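Local atomic coordinates of type IV pilus biogenesis protein PilB (Streptococcus sanguinis, PDB entry 7B7P), a protein that serves as a minor pilin of type IV pili with a direct role in adhesion, joining a pilin module to a metal-binding von Willebrand factor A-like module. Residues G187-R191 / M192-R196; Q406-F409 / S410-K414; V200-I203 / K204-E208; P258-G261 / L262-M266; A150-T153 / D154-G158. All coordinates share one frame; numbering follows the deposited sequence.

Contact 1: residues G187-R191 / M192-R196; sequences GNESR and MDILR
Ser190 and Asp193 hold each other in a capping box at the start of helix 191-209. Two reciprocal hydrogen bonds make it: Asp193 N gives to Ser190 OG at 2.8 Å, nearly straight at 165°, and Ser190 N gives to Asp193 OD2 at 3.1 Å. The serine hydroxyl is tucked between its own backbone N and carbonyl carbon (chi1 79°), which turns OG over the first turn to take an N-H that no helical carbonyl one turn back can serve. The carboxylate swings back beside its own backbone N, and OD2 is met on its anti side, 32° out of the carboxylate plane. The regular backbone pattern starts at once: Ile194 N bonds to Ser190 O at 3.0 Å and Leu195 N to Arg191 O at 2.8 Å.

Apolar contact lies beside the box. Glu189 CB rests 3.7 Å from Asp193 CB and 3.9 Å from Ile194 CG1, the glutamate and isoleucine side chains crossing at about a right angle. The acid end of Glu189 leaves this patch for a salt bridge with Lys197, one turn beyond Asp193.

Arg191 takes no part in the cap with its side chain. Its extended chain leads away from the helix to salt bridges from NH1 to Asp284, a magnesium-binding residue, and to Glu376, while NE bonds to Asp177 O. Through Arg191 the helix start adjoins the metal site (MIDAS) of the von Willebrand factor A-like fold. Behind it, Ile194 packs on Phe370 of strand 364-370 and Glu402, and Leu195 on Phe409 of helix 402-424.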
loop_
_atom_site.group_PDB
_atom_site.type_symbol
_atom_site.label_atom_id
_atom_site.label_comp_id
_atom_site.label_asym_id
_atom_site.label_seq_id
_atom_site.Cartn_x
_atom_site.Cartn_y
_atom_site.Cartn_z
ATOM N N GLY A 187 -13.707 4.714 32.753
ATOM C CA GLY A 187 -13.726 3.266 32.720
ATOM C C GLY A 187 -13.038 2.661 31.526
ATOM O O GLY A 187 -12.961 1.432 31.422
ATOM N N ASN A 188 -12.499 3.494 30.639
ATOM C CA ASN A 188 -12.135 3.072 29.300
ATOM C C ASN A 188 -10.877 2.210 29.312
ATOM O O ASN A 188 -10.142 2.131 30.300
ATOM C CB ASN A 188 -11.939 4.290 28.400
ATOM C CG ASN A 188 -13.155 5.201 28.389
ATOM O OD1 ASN A 188 -13.054 6.381 28.718
ATOM N ND2 ASN A 188 -14.314 4.652 28.019
ATOM N N GLU A 189 -10.666 1.532 28.188
ATOM C CA GLU A 189 -9.404 0.866 27.918
ATOM C C GLU A 189 -8.312 1.896 27.624
ATOM O O GLU A 189 -8.587 3.018 27.195
ATOM C CB GLU A 189 -9.562 -0.078 26.728
ATOM C CG GLU A 189 -10.739 -1.029 26.820
ATOM C CD GLU A 189 -11.063 -1.691 25.480
ATOM O OE1 GLU A 189 -11.780 -1.068 24.653
ATOM O OE2 GLU A 189 -10.604 -2.837 25.248
ATOM N N SER A 190 -7.065 1.512 27.883
ATOM C CA SER A 190 -5.924 2.328 27.482
ATOM C C SER A 190 -5.723 2.264 25.972
ATOM O O SER A 190 -6.194 1.346 25.285
ATOM C CB SER A 190 -4.642 1.851 28.170
ATOM O OG SER A 190 -4.144 0.704 27.489
ATOM N N ARG A 191 -4.999 3.259 25.455
ATOM C CA ARG A 191 -4.614 3.240 24.049
ATOM C C ARG A 191 -3.893 1.948 23.712
ATOM O O ARG A 191 -4.174 1.318 22.684
ATOM C CB ARG A 191 -3.732 4.448 23.728
ATOM C CG ARG A 191 -4.436 5.775 23.940
ATOM C CD ARG A 191 -3.457 6.948 23.887
ATOM N NE ARG A 191 -4.095 8.180 24.333
ATOM C CZ ARG A 191 -3.546 9.386 24.242
ATOM N NH1 ARG A 191 -2.330 9.541 23.713
ATOM N NH2 ARG A 191 -4.209 10.438 24.687
ATOM N N MET A 192 -2.979 1.516 24.581
ATOM C CA MET A 192 -2.300 0.248 24.335
ATOM C C MET A 192 -3.277 -0.929 24.328
ATOM O O MET A 192 -3.162 -1.822 23.480
ATOM C CB MET A 192 -1.193 0.016 25.364
ATOM C CG MET A 192 -0.251 -1.083 24.900
ATOM S SD MET A 192 0.484 -0.677 23.273
ATOM C CE MET A 192 1.709 0.512 23.854
ATOM N N ASP A 193 -4.243 -0.953 25.261
ATOM C CA ASP A 193 -5.249 -2.016 25.244
ATOM C C ASP A 193 -5.931 -2.069 23.888
ATOM O O ASP A 193 -6.026 -3.131 23.266
ATOM C CB ASP A 193 -6.293 -1.812 26.352
ATOM C CG ASP A 193 -5.715 -1.996 27.745
ATOM O OD1 ASP A 193 -4.786 -2.819 27.891
ATOM O OD2 ASP A 193 -6.195 -1.322 28.691
ATOM N N ILE A 194 -6.361 -0.909 23.384
ATOM C CA ILE A 194 -7.070 -0.902 22.112
ATOM C C ILE A 194 -6.132 -1.300 20.977
ATOM O O ILE A 194 -6.520 -2.042 20.060
ATOM C CB ILE A 194 -7.725 0.473 21.882
ATOM C CG1 ILE A 194 -8.678 0.796 23.030
ATOM C CG2 ILE A 194 -8.462 0.510 20.550
ATOM C CD1 ILE A 194 -9.313 2.139 22.930
ATOM N N LEU A 195 -4.873 -0.848 21.040
ATOM C CA LEU A 195 -3.915 -1.173 19.992
ATOM C C LEU A 195 -3.639 -2.671 19.935
ATOM O O LEU A 195 -3.577 -3.259 18.849
ATOM C CB LEU A 195 -2.616 -0.394 20.203
ATOM C CG LEU A 195 -1.557 -0.674 19.128
ATOM C CD1 LEU A 195 -2.129 -0.555 17.696
ATOM C CD2 LEU A 195 -0.351 0.255 19.328
ATOM N N ARG A 196 -3.449 -3.303 21.095
ATOM C CA ARG A 196 -3.280 -4.757 21.119
ATOM C C ARG A 196 -4.419 -5.465 20.383
ATOM O O ARG A 196 -4.183 -6.238 19.444
ATOM C CB ARG A 196 -3.202 -5.250 22.552
ATOM C CG ARG A 196 -1.958 -4.871 23.276
ATOM C CD ARG A 196 -2.009 -5.560 24.589
ATOM N NE ARG A 196 -1.281 -4.894 25.661
ATOM C CZ ARG A 196 -0.027 -5.192 25.983
ATOM N NH1 ARG A 196 0.621 -6.107 25.278
ATOM N NH2 ARG A 196 0.574 -4.575 26.998
#

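Contact 2: residues Q406-F409 / S410-K414; sequences QKTF and SDIKK
Thr408 and Ile412 meet through methyl groups, CG2 of the threonine lying 4.0 Å from CD1 of the isoleucine. Ile412 CG1 stands beside its own backbone N (chi1 -69°), which lays this branch back along the helix, CG1 coming 3.2 Å from Thr408 O. A second i, i+4 pair lies beside it. Lys407, extended with CG opposite its backbone N, passes Asp411 with its aliphatic part, Lys407 CG being 3.5 Å from Asp411 OD2. The charged ends do not meet: Lys407 NZ stays 5.1 Å from Asp411 OD2, so any attraction is probably weak. One turn on, Lys414 curls back and donates from NZ to Ser410 OG at 3.2 Å.

Beneath the side chains four consecutive i to i+4 backbone bonds keep the spacing. Asp411 N to Lys407 O is 2.8 Å with an angle of 169°; Lys413 N to Phe409 O is just as straight at 171°. This is the first half of helix 402-424, which flanks the central sheet of the von Willebrand factor A-like, Rossmann-type domain next to helix 191-209.

Further out, the Thr408 hydroxyl is fixed by a bond to Ala404 O, leaving its methyl for Ile412. Ile368 of strand 364-370 lies against Thr408, Phe409 and Ile412. Met202 of helix 191-209 touches both Phe409 and Ile412, and Gln406 OE1 accepts from Lys198.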
loop_
_atom_site.group_PDB
_atom_site.type_symbol
_atom_site.label_atom_id
_atom_site.label_comp_id
_atom_site.label_asym_id
_atom_site.label_seq_id
_atom_site.Cartn_x
_atom_site.Cartn_y
_atom_site.Cartn_z
ATOM N N GLN A 406 -9.554 0.540 13.609
ATOM C CA GLN A 406 -9.860 -0.695 12.888
ATOM C C GLN A 406 -10.128 -0.435 11.402
ATOM O O GLN A 406 -9.721 -1.224 10.539
ATOM C CB GLN A 406 -11.039 -1.395 13.548
ATOM C CG GLN A 406 -11.355 -2.756 12.978
ATOM C CD GLN A 406 -12.599 -3.351 13.607
ATOM O OE1 GLN A 406 -12.629 -3.640 14.808
ATOM N NE2 GLN A 406 -13.645 -3.516 12.802
ATOM N N LYS A 407 -10.770 0.686 11.076
ATOM C CA LYS A 407 -10.953 1.018 9.669
ATOM C C LYS A 407 -9.616 1.316 8.982
ATOM O O LYS A 407 -9.379 0.856 7.856
ATOM C CB LYS A 407 -11.917 2.195 9.516
ATOM C CG LYS A 407 -12.202 2.534 8.049
ATOM C CD LYS A 407 -12.701 3.959 7.870
ATOM C CE LYS A 407 -13.437 4.138 6.534
ATOM N NZ LYS A 407 -14.274 5.391 6.468
ATOM N N THR A 408 -8.740 2.096 9.636
ATOM C CA THR A 408 -7.423 2.386 9.064
ATOM C C THR A 408 -6.627 1.106 8.829
ATOM O O THR A 408 -5.998 0.938 7.773
ATOM C CB THR A 408 -6.635 3.328 9.981
ATOM O OG1 THR A 408 -7.359 4.551 10.158
ATOM C CG2 THR A 408 -5.269 3.633 9.374
ATOM N N PHE A 409 -6.646 0.186 9.797
ATOM C CA PHE A 409 -5.976 -1.094 9.595
ATOM C C PHE A 409 -6.559 -1.838 8.391
ATOM O O PHE A 409 -5.818 -2.296 7.511
ATOM C CB PHE A 409 -6.051 -1.923 10.875
ATOM C CG PHE A 409 -4.959 -1.598 11.869
ATOM C CD1 PHE A 409 -3.721 -1.118 11.428
ATOM C CD2 PHE A 409 -5.150 -1.781 13.232
ATOM C CE1 PHE A 409 -2.704 -0.823 12.337
ATOM C CE2 PHE A 409 -4.150 -1.496 14.134
ATOM C CZ PHE A 409 -2.916 -1.010 13.687
ATOM N N SER A 410 -7.895 -1.910 8.301
ATOM C CA SER A 410 -8.528 -2.624 7.190
ATOM C C SER A 410 -8.172 -1.987 5.852
ATOM O O SER A 410 -7.850 -2.678 4.880
ATOM C CB SER A 410 -10.047 -2.653 7.383
ATOM O OG SER A 410 -10.724 -2.615 6.128
ATOM N N ASP A 411 -8.220 -0.660 5.785
ATOM C CA ASP A 411 -7.839 0.036 4.563
ATOM C C ASP A 411 -6.392 -0.265 4.174
ATOM O O ASP A 411 -6.081 -0.395 2.984
ATOM C CB ASP A 411 -8.051 1.546 4.733
ATOM C CG ASP A 411 -9.539 1.930 4.814
ATOM O OD1 ASP A 411 -10.385 1.208 4.228
ATOM O OD2 ASP A 411 -9.868 2.955 5.457
ATOM N N ILE A 412 -5.493 -0.383 5.159
ATOM C CA ILE A 412 -4.097 -0.663 4.833
ATOM C C ILE A 412 -3.966 -2.068 4.257
ATOM O O ILE A 412 -3.271 -2.277 3.255
ATOM C CB ILE A 412 -3.193 -0.453 6.068
ATOM C CG1 ILE A 412 -3.108 1.033 6.423
ATOM C CG2 ILE A 412 -1.790 -0.997 5.821
ATOM C CD1 ILE A 412 -2.481 1.305 7.772
ATOM N N LYS A 413 -4.663 -3.040 4.854
ATOM C CA LYS A 413 -4.745 -4.376 4.266
ATOM C C LYS A 413 -5.264 -4.315 2.833
ATOM O O LYS A 413 -4.642 -4.855 1.909
ATOM C CB LYS A 413 -5.641 -5.273 5.119
ATOM C CG LYS A 413 -5.783 -6.718 4.620
ATOM C CD LYS A 413 -7.063 -6.942 3.797
ATOM C CE LYS A 413 -7.182 -8.381 3.321
ATOM N NZ LYS A 413 -8.025 -8.479 2.098
ATOM N N LYS A 414 -6.402 -3.649 2.625
ATOM C CA LYS A 414 -6.967 -3.557 1.280
ATOM C C LYS A 414 -5.962 -2.976 0.287
ATOM O O LYS A 414 -5.909 -3.387 -0.878
ATOM C CB LYS A 414 -8.243 -2.703 1.298
ATOM C CG LYS A 414 -9.501 -3.389 1.850
ATOM C CD LYS A 414 -10.669 -2.400 1.850
ATOM C CE LYS A 414 -12.019 -3.083 2.039
ATOM N NZ LYS A 414 -12.425 -3.238 3.470
#

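Contact 3: residues V200-I203 / K204-E208; sequences VIMI and KDLAE
Met202 starts out opposite its backbone N (chi1 162°) and then bends, a course that carries its sulfur forward along the helix to Leu206. Leu206 CG takes the other direction, beside its own backbone N (chi1 -76°), and so leans back over the preceding turn. The two chains cross at a slant, Met202 SD lying 3.9 Å from Leu206 CG, and the same CG sits 3.4 Å from Met202 O.

On another flank Val200 and Lys204 lie side by side and point the same way. Bends in the outer part of the lysine keep the chain low: Lys204 CG and CD pass Val200 O, and Lys204 NZ ends 3.8 Å from Val200 CG1. That last approach is a van der Waals one, an ammonium beside a methyl; Ile241 of helix 238-245 touches both residues.

Backbone bonds from residue i+4 to residue i join the two turns. Lys204 N reaches Val200 O at 3.2 Å, the longest of the four, yet straight at 171°; Leu206 N to Met202 O and Ala207 N to Ile203 O are each 2.8 Å.

The buried face formed by Met202, Ile203 and Leu206 lies on Phe166 of strand 162-169, with Val214 and Ile212 of strand 212-219 alongside. Helix 402-424 lies along the Met202 side. A helix laid with an apolar face on parallel central strands in this way is characteristic of the Rossmann-type alpha/beta fold of von Willebrand factor A domains.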
loop_
_atom_site.group_PDB
_atom_site.type_symbol
_atom_site.label_atom_id
_atom_site.label_comp_id
_atom_site.label_asym_id
_atom_site.label_seq_id
_atom_site.Cartn_x
_atom_site.Cartn_y
_atom_site.Cartn_z
ATOM N N VAL A 200 -4.131 -7.344 16.521
ATOM C CA VAL A 200 -4.463 -8.765 16.376
ATOM C C VAL A 200 -5.432 -8.966 15.212
ATOM O O VAL A 200 -5.218 -9.819 14.341
ATOM C CB VAL A 200 -5.033 -9.324 17.693
ATOM C CG1 VAL A 200 -5.534 -10.762 17.497
ATOM C CG2 VAL A 200 -3.981 -9.291 18.786
ATOM N N ILE A 201 -6.498 -8.155 15.160
ATOM C CA ILE A 201 -7.432 -8.195 14.031
ATOM C C ILE A 201 -6.699 -7.946 12.716
ATOM O O ILE A 201 -6.931 -8.636 11.712
ATOM C CB ILE A 201 -8.571 -7.180 14.244
ATOM C CG1 ILE A 201 -9.415 -7.564 15.464
ATOM C CG2 ILE A 201 -9.446 -7.056 12.998
ATOM C CD1 ILE A 201 -10.693 -6.770 15.585
ATOM N N MET A 202 -5.797 -6.955 12.699
ATOM C CA MET A 202 -5.109 -6.592 11.460
ATOM C C MET A 202 -4.233 -7.737 10.955
ATOM O O MET A 202 -4.105 -7.941 9.740
ATOM C CB MET A 202 -4.281 -5.313 11.685
ATOM C CG MET A 202 -3.193 -5.040 10.676
ATOM S SD MET A 202 -3.814 -4.819 8.996
ATOM C CE MET A 202 -2.854 -3.397 8.451
ATOM N N ILE A 203 -3.644 -8.507 11.876
ATOM C CA ILE A 203 -2.818 -9.653 11.493
ATOM C C ILE A 203 -3.667 -10.728 10.809
ATOM O O ILE A 203 -3.315 -11.234 9.735
ATOM C CB ILE A 203 -2.087 -10.220 12.724
ATOM C CG1 ILE A 203 -0.936 -9.306 13.155
ATOM C CG2 ILE A 203 -1.587 -11.640 12.436
ATOM C CD1 ILE A 203 0.066 -9.005 12.068
ATOM N N LYS A 204 -4.791 -11.106 11.429
ATOM C CA LYS A 204 -5.663 -12.098 10.809
ATOM C C LYS A 204 -6.147 -11.623 9.445
ATOM O O LYS A 204 -6.263 -12.419 8.504
ATOM C CB LYS A 204 -6.842 -12.410 11.723
ATOM C CG LYS A 204 -6.441 -13.049 13.048
ATOM C CD LYS A 204 -7.487 -12.783 14.136
ATOM C CE LYS A 204 -7.605 -13.963 15.094
ATOM N NZ LYS A 204 -7.892 -13.519 16.486
ATOM N N ASP A 205 -6.394 -10.317 9.303
ATOM C CA ASP A 205 -6.788 -9.790 8.003
ATOM C C ASP A 205 -5.645 -9.871 6.991
ATOM O O ASP A 205 -5.871 -10.214 5.825
ATOM C CB ASP A 205 -7.292 -8.353 8.154
ATOM C CG ASP A 205 -8.223 -7.945 7.030
ATOM O OD1 ASP A 205 -8.759 -8.859 6.354
ATOM O OD2 ASP A 205 -8.425 -6.723 6.819
ATOM N N LEU A 206 -4.409 -9.556 7.413
ATOM C CA LEU A 206 -3.263 -9.690 6.510
ATOM C C LEU A 206 -3.045 -11.143 6.103
ATOM O O LEU A 206 -2.673 -11.418 4.954
ATOM C CB LEU A 206 -1.994 -9.143 7.161
ATOM C CG LEU A 206 -1.798 -7.628 7.250
ATOM C CD1 LEU A 206 -0.465 -7.351 7.906
ATOM C CD2 LEU A 206 -1.887 -6.958 5.896
ATOM N N ALA A 207 -3.269 -12.083 7.032
ATOM C CA ALA A 207 -3.089 -13.505 6.740
ATOM C C ALA A 207 -3.780 -13.915 5.442
ATOM O O ALA A 207 -3.214 -14.666 4.638
ATOM C CB ALA A 207 -3.603 -14.347 7.909
ATOM N N GLU A 208 -4.977 -13.377 5.190
ATOM C CA GLU A 208 -5.773 -13.800 4.038
ATOM C C GLU A 208 -5.057 -13.546 2.717
ATOM O O GLU A 208 -5.219 -14.315 1.761
ATOM C CB GLU A 208 -7.119 -13.088 4.057
ATOM C CG GLU A 208 -8.032 -13.537 5.171
ATOM C CD GLU A 208 -9.257 -12.656 5.281
ATOM O OE1 GLU A 208 -9.958 -12.737 6.318
ATOM O OE2 GLU A 208 -9.511 -11.876 4.327
#

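Contact 4: residues P258-G261 / L262-M266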
loop_
_atom_site.group_PDB
_atom_site.type_symbol
_atom_site.label_atom_id
_atom_site.label_comp_id
_atom_site.label_asym_id
_atom_site.label_seq_id
_atom_site.Cartn_x
_atom_site.Cartn_y
_atom_site.Cartn_z
ATOM N N PRO A 258 10.259 8.539 17.147
ATOM C CA PRO A 258 9.846 7.782 15.955
ATOM C C PRO A 258 10.990 7.483 14.994
ATOM O O PRO A 258 10.993 6.423 14.347
ATOM C CB PRO A 258 8.776 8.691 15.319
ATOM C CG PRO A 258 9.139 10.071 15.762
ATOM C CD PRO A 258 9.735 9.924 17.143
ATOM N N GLY A 259 11.971 8.377 14.882
ATOM C CA GLY A 259 13.129 8.073 14.053
ATOM C C GLY A 259 13.788 6.753 14.417
ATOM O O GLY A 259 14.105 5.938 13.540
ATOM N N ASP A 260 14.000 6.505 15.723
ATOM C CA ASP A 260 14.665 5.253 16.086
ATOM C C ASP A 260 13.766 4.059 15.781
ATOM O O ASP A 260 14.241 3.027 15.287
ATOM C CB ASP A 260 15.114 5.259 17.555
ATOM C CG ASP A 260 16.262 4.252 17.834
ATOM O OD1 ASP A 260 17.001 3.876 16.904
ATOM O OD2 ASP A 260 16.410 3.795 18.987
ATOM N N GLY A 261 12.460 4.184 16.041
ATOM C CA GLY A 261 11.562 3.104 15.689
ATOM C C GLY A 261 11.613 2.800 14.206
ATOM O O GLY A 261 11.653 1.631 13.796
ATOM N N LEU A 262 11.630 3.859 13.384
ATOM C CA LEU A 262 11.659 3.702 11.938
ATOM C C LEU A 262 12.968 3.074 11.487
ATOM O O LEU A 262 12.994 2.301 10.515
ATOM C CB LEU A 262 11.448 5.065 11.263
ATOM C CG LEU A 262 11.337 5.007 9.730
ATOM C CD1 LEU A 262 10.036 4.304 9.286
ATOM C CD2 LEU A 262 11.430 6.390 9.118
ATOM N N ARG A 263 14.063 3.402 12.177
ATOM C CA ARG A 263 15.351 2.800 11.853
ATOM C C ARG A 263 15.300 1.293 12.044
ATOM O O ARG A 263 15.697 0.529 11.156
ATOM C CB ARG A 263 16.464 3.426 12.706
ATOM C CG ARG A 263 17.844 2.792 12.475
ATOM C CD ARG A 263 18.950 3.639 13.109
ATOM N NE ARG A 263 18.889 3.682 14.578
ATOM C CZ ARG A 263 19.971 3.581 15.354
ATOM N NH1 ARG A 263 21.169 3.423 14.793
ATOM N NH2 ARG A 263 19.867 3.637 16.676
ATOM N N TYR A 264 14.813 0.843 13.204
ATOM C CA TYR A 264 14.710 -0.597 13.425
ATOM C C TYR A 264 13.801 -1.237 12.382
ATOM O O TYR A 264 14.150 -2.261 11.787
ATOM C CB TYR A 264 14.185 -0.877 14.820
ATOM C CG TYR A 264 15.226 -0.797 15.928
ATOM C CD1 TYR A 264 16.038 0.324 16.069
ATOM C CD2 TYR A 264 15.360 -1.827 16.859
ATOM C CE1 TYR A 264 16.957 0.417 17.088
ATOM C CE2 TYR A 264 16.283 -1.746 17.886
ATOM C CZ TYR A 264 17.075 -0.621 17.997
ATOM O OH TYR A 264 18.003 -0.509 19.008
ATOM N N GLY A 265 12.648 -0.614 12.119
ATOM C CA GLY A 265 11.745 -1.147 11.117
ATOM C C GLY A 265 12.392 -1.301 9.764
ATOM O O GLY A 265 12.353 -2.376 9.165
ATOM N N MET A 266 13.025 -0.232 9.268
ATOM C CA MET A 266 13.527 -0.262 7.895
ATOM C C MET A 266 14.723 -1.199 7.735
ATOM O O MET A 266 14.858 -1.858 6.693
ATOM C CB MET A 266 13.894 1.148 7.423
ATOM C CG MET A 266 12.690 2.073 7.292
ATOM S SD MET A 266 13.110 3.612 6.477
ATOM C CE MET A 266 11.486 4.135 5.861
HETATM O O HOH W 1 18.525 2.396 19.672
#
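Asp260 and Arg263 form a salt bridge on helix 258-270, whose first turns are buried in the von Willebrand factor A-like, Rossmann-type domain. This grip, with the backbone bonds beneath it, is the tight part of the contact. Arg263 comes side-on, offering two nitrogens to one oxygen: Arg263 NH2 to Asp260 OD1 is 2.9 Å and Arg263 NE to the same OD1 is 3.0 Å. OD1 lies at the guanidinium edge and almost exactly in its plane, although the carboxylate plane is turned 35° from it. The bend of Arg263 at chi3 (66°) brings the group back to the aspartate. Two donors on one atom would be expected to favour a charged carboxylate. NH1 bonds elsewhere, to Ser322 O.

Beneath the side chains, Leu262 N to Pro258 O, at 2.8 Å, opens the series of i to i+4 bonds, and Asn257 OD1 receives Asp260 N at the helix start. Gly261 and Gly265 follow each other one turn apart, joined by Gly265 N to Gly261 O at 3.0 Å.

On the Tyr264 side the contact is looser, in that the polar ends of Asp260 and Tyr264 meet through a water. Tyr264 turns its ring beside Asp260, with ring and carboxylate planes 89° apart, and Tyr264 CE1 approaches Asp260 OD1 at 3.5 Å. Asp260 OD2 also accepts from Ala223 N. Between the two polar ends sits the water, which donates to Asp260 OD2 at 2.6 Å and lies 3.0 Å from Tyr264 OH.

Contact 5: residues A150-T153 / D154-G158; sequences AYRT and DPIQG
Arg152 reaches along the turn that follows it and takes hold of the backbone of Asp154 and Pro155, where strand 148-152 of the six-stranded sheet gives way to the linker leading to strand 162-169 of the von Willebrand factor A-like module. Its chain bends at chi3 (65°), which brings the guanidinium alongside the carbonyls of Asp154 and Pro155. Pro155 O lies at the edge of the group, near its plane, and accepts from Arg152 NH2 at 3.1 Å with a fairly straight angle of 162°; relative to the carbonyl, however, the donor stands above the plane, 47° out of it. Arg152 NE adds a weak bond to Asp154 O at 3.2 Å.

The Asp154 carboxylate lies over one face of the guanidinium. Asp154 OD1 is 3.9 Å from Arg152 NH2, a long salt bridge in which charge alone acts, since no N-H points at the oxygen. Ile156 crosses the arginine chain at about a right angle. Thr31 holds Arg152 O on the strand side, and Arg152 NH1 donates to Glu51 O, so the guanidinium ties the linker to the sheet module. The methyl CG2 of Ile156 rests 3.5 Å from Arg152 CD.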
loop_
_atom_site.group_PDB
_atom_site.type_symbol
_atom_site.label_atom_id
_atom_site.label_comp_id
_atom_site.label_asym_id
_atom_site.label_seq_id
_atom_site.Cartn_x
_atom_site.Cartn_y
_atom_site.Cartn_z
ATOM N N ALA A 150 -6.490 -7.354 -20.386
ATOM C CA ALA A 150 -5.751 -8.547 -20.005
ATOM C C ALA A 150 -6.474 -9.213 -18.847
ATOM O O ALA A 150 -6.971 -8.530 -17.947
ATOM C CB ALA A 150 -4.322 -8.201 -19.611
ATOM N N TYR A 151 -6.537 -10.542 -18.866
ATOM C CA TYR A 151 -7.387 -11.237 -17.913
ATOM C C TYR A 151 -6.859 -12.633 -17.638
ATOM O O TYR A 151 -6.079 -13.193 -18.408
ATOM C CB TYR A 151 -8.823 -11.348 -18.426
ATOM C CG TYR A 151 -8.960 -12.270 -19.617
ATOM C CD1 TYR A 151 -8.598 -11.841 -20.886
ATOM C CD2 TYR A 151 -9.454 -13.567 -19.475
ATOM C CE1 TYR A 151 -8.724 -12.668 -21.985
ATOM C CE2 TYR A 151 -9.583 -14.415 -20.580
ATOM C CZ TYR A 151 -9.210 -13.952 -21.831
ATOM O OH TYR A 151 -9.317 -14.752 -22.946
ATOM N N ARG A 152 -7.338 -13.200 -16.540
ATOM C CA ARG A 152 -7.140 -14.603 -16.227
ATOM C C ARG A 152 -8.466 -15.205 -15.790
ATOM O O ARG A 152 -9.365 -14.506 -15.317
ATOM C CB ARG A 152 -6.087 -14.803 -15.125
ATOM C CG ARG A 152 -4.661 -14.574 -15.595
ATOM C CD ARG A 152 -3.674 -14.681 -14.442
ATOM N NE ARG A 152 -3.628 -16.029 -13.888
ATOM C CZ ARG A 152 -2.954 -17.035 -14.433
ATOM N NH1 ARG A 152 -2.266 -16.854 -15.552
ATOM N NH2 ARG A 152 -2.970 -18.224 -13.857
ATOM N N THR A 153 -8.572 -16.524 -15.948
ATOM C CA THR A 153 -9.756 -17.269 -15.548
ATOM C C THR A 153 -9.526 -18.152 -14.330
ATOM O O THR A 153 -10.488 -18.726 -13.806
ATOM C CB THR A 153 -10.248 -18.125 -16.723
ATOM O OG1 THR A 153 -9.119 -18.650 -17.434
ATOM C CG2 THR A 153 -11.066 -17.272 -17.675
ATOM N N ASP A 154 -8.286 -18.264 -13.869
ATOM C CA ASP A 154 -7.868 -19.027 -12.703
ATOM C C ASP A 154 -6.863 -18.174 -11.935
ATOM O O ASP A 154 -6.165 -17.354 -12.543
ATOM C CB ASP A 154 -7.234 -20.367 -13.115
ATOM C CG ASP A 154 -6.348 -20.242 -14.365
ATOM O OD1 ASP A 154 -6.508 -19.265 -15.138
ATOM O OD2 ASP A 154 -5.499 -21.133 -14.586
ATOM N N PRO A 155 -6.772 -18.345 -10.614
ATOM C CA PRO A 155 -5.912 -17.450 -9.824
ATOM C C PRO A 155 -4.468 -17.495 -10.297
ATOM O O PRO A 155 -4.033 -18.437 -10.963
ATOM C CB PRO A 155 -6.041 -17.995 -8.397
ATOM C CG PRO A 155 -7.250 -18.863 -8.415
ATOM C CD PRO A 155 -7.328 -19.428 -9.790
ATOM N N ILE A 156 -3.724 -16.446 -9.953
ATOM C CA ILE A 156 -2.291 -16.418 -10.225
ATOM C C ILE A 156 -1.608 -17.239 -9.125
ATOM O O ILE A 156 -1.777 -16.974 -7.938
ATOM C CB ILE A 156 -1.761 -14.972 -10.314
ATOM C CG1 ILE A 156 -1.611 -14.252 -8.963
ATOM C CG2 ILE A 156 -2.677 -14.128 -11.172
ATOM C CD1 ILE A 156 -0.308 -14.546 -8.265
ATOM N N GLN A 157 -0.917 -18.304 -9.541
ATOM C CA GLN A 157 -0.394 -19.308 -8.609
ATOM C C GLN A 157 1.096 -19.028 -8.401
ATOM O O GLN A 157 1.917 -19.193 -9.307
ATOM C CB GLN A 157 -0.682 -20.732 -9.107
ATOM C CG GLN A 157 0.110 -21.284 -10.332
ATOM C CD GLN A 157 -0.233 -20.629 -11.680
ATOM O OE1 GLN A 157 -0.210 -19.404 -11.822
ATOM N NE2 GLN A 157 -0.542 -21.458 -12.679
ATOM N N GLY A 158 1.437 -18.578 -7.198
ATOM C CA GLY A 158 2.790 -18.139 -6.916
ATOM C C GLY A 158 2.958 -16.632 -6.966
ATOM O O GLY A 158 3.660 -16.107 -7.840
#

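How the contacts relate
Along the chain the order is contact 5, 1, 3, 4, 2. Contact 5 stands apart where the six-stranded sheet module runs into the linker, its centre 42 Å from that of contact 1. The other four lie on, or at the start of, helices of the von Willebrand factor A-like module. Contacts 1 and 3 share helix 191-209, one at its capped start near the magnesium site, the other further along. Contact 2, on helix 402-424, packs against both: Leu195 CD1 meets Phe409 CZ at 4.1 Å, and Met202 CE meets Ile412 CG2 at 3.7 Å. Contact 4, about 23 Å from contact 1 between centres, touches none of them. The layout fits a bimodular pilin whose metal-binding, probably adhesive module is separate from the pilin part.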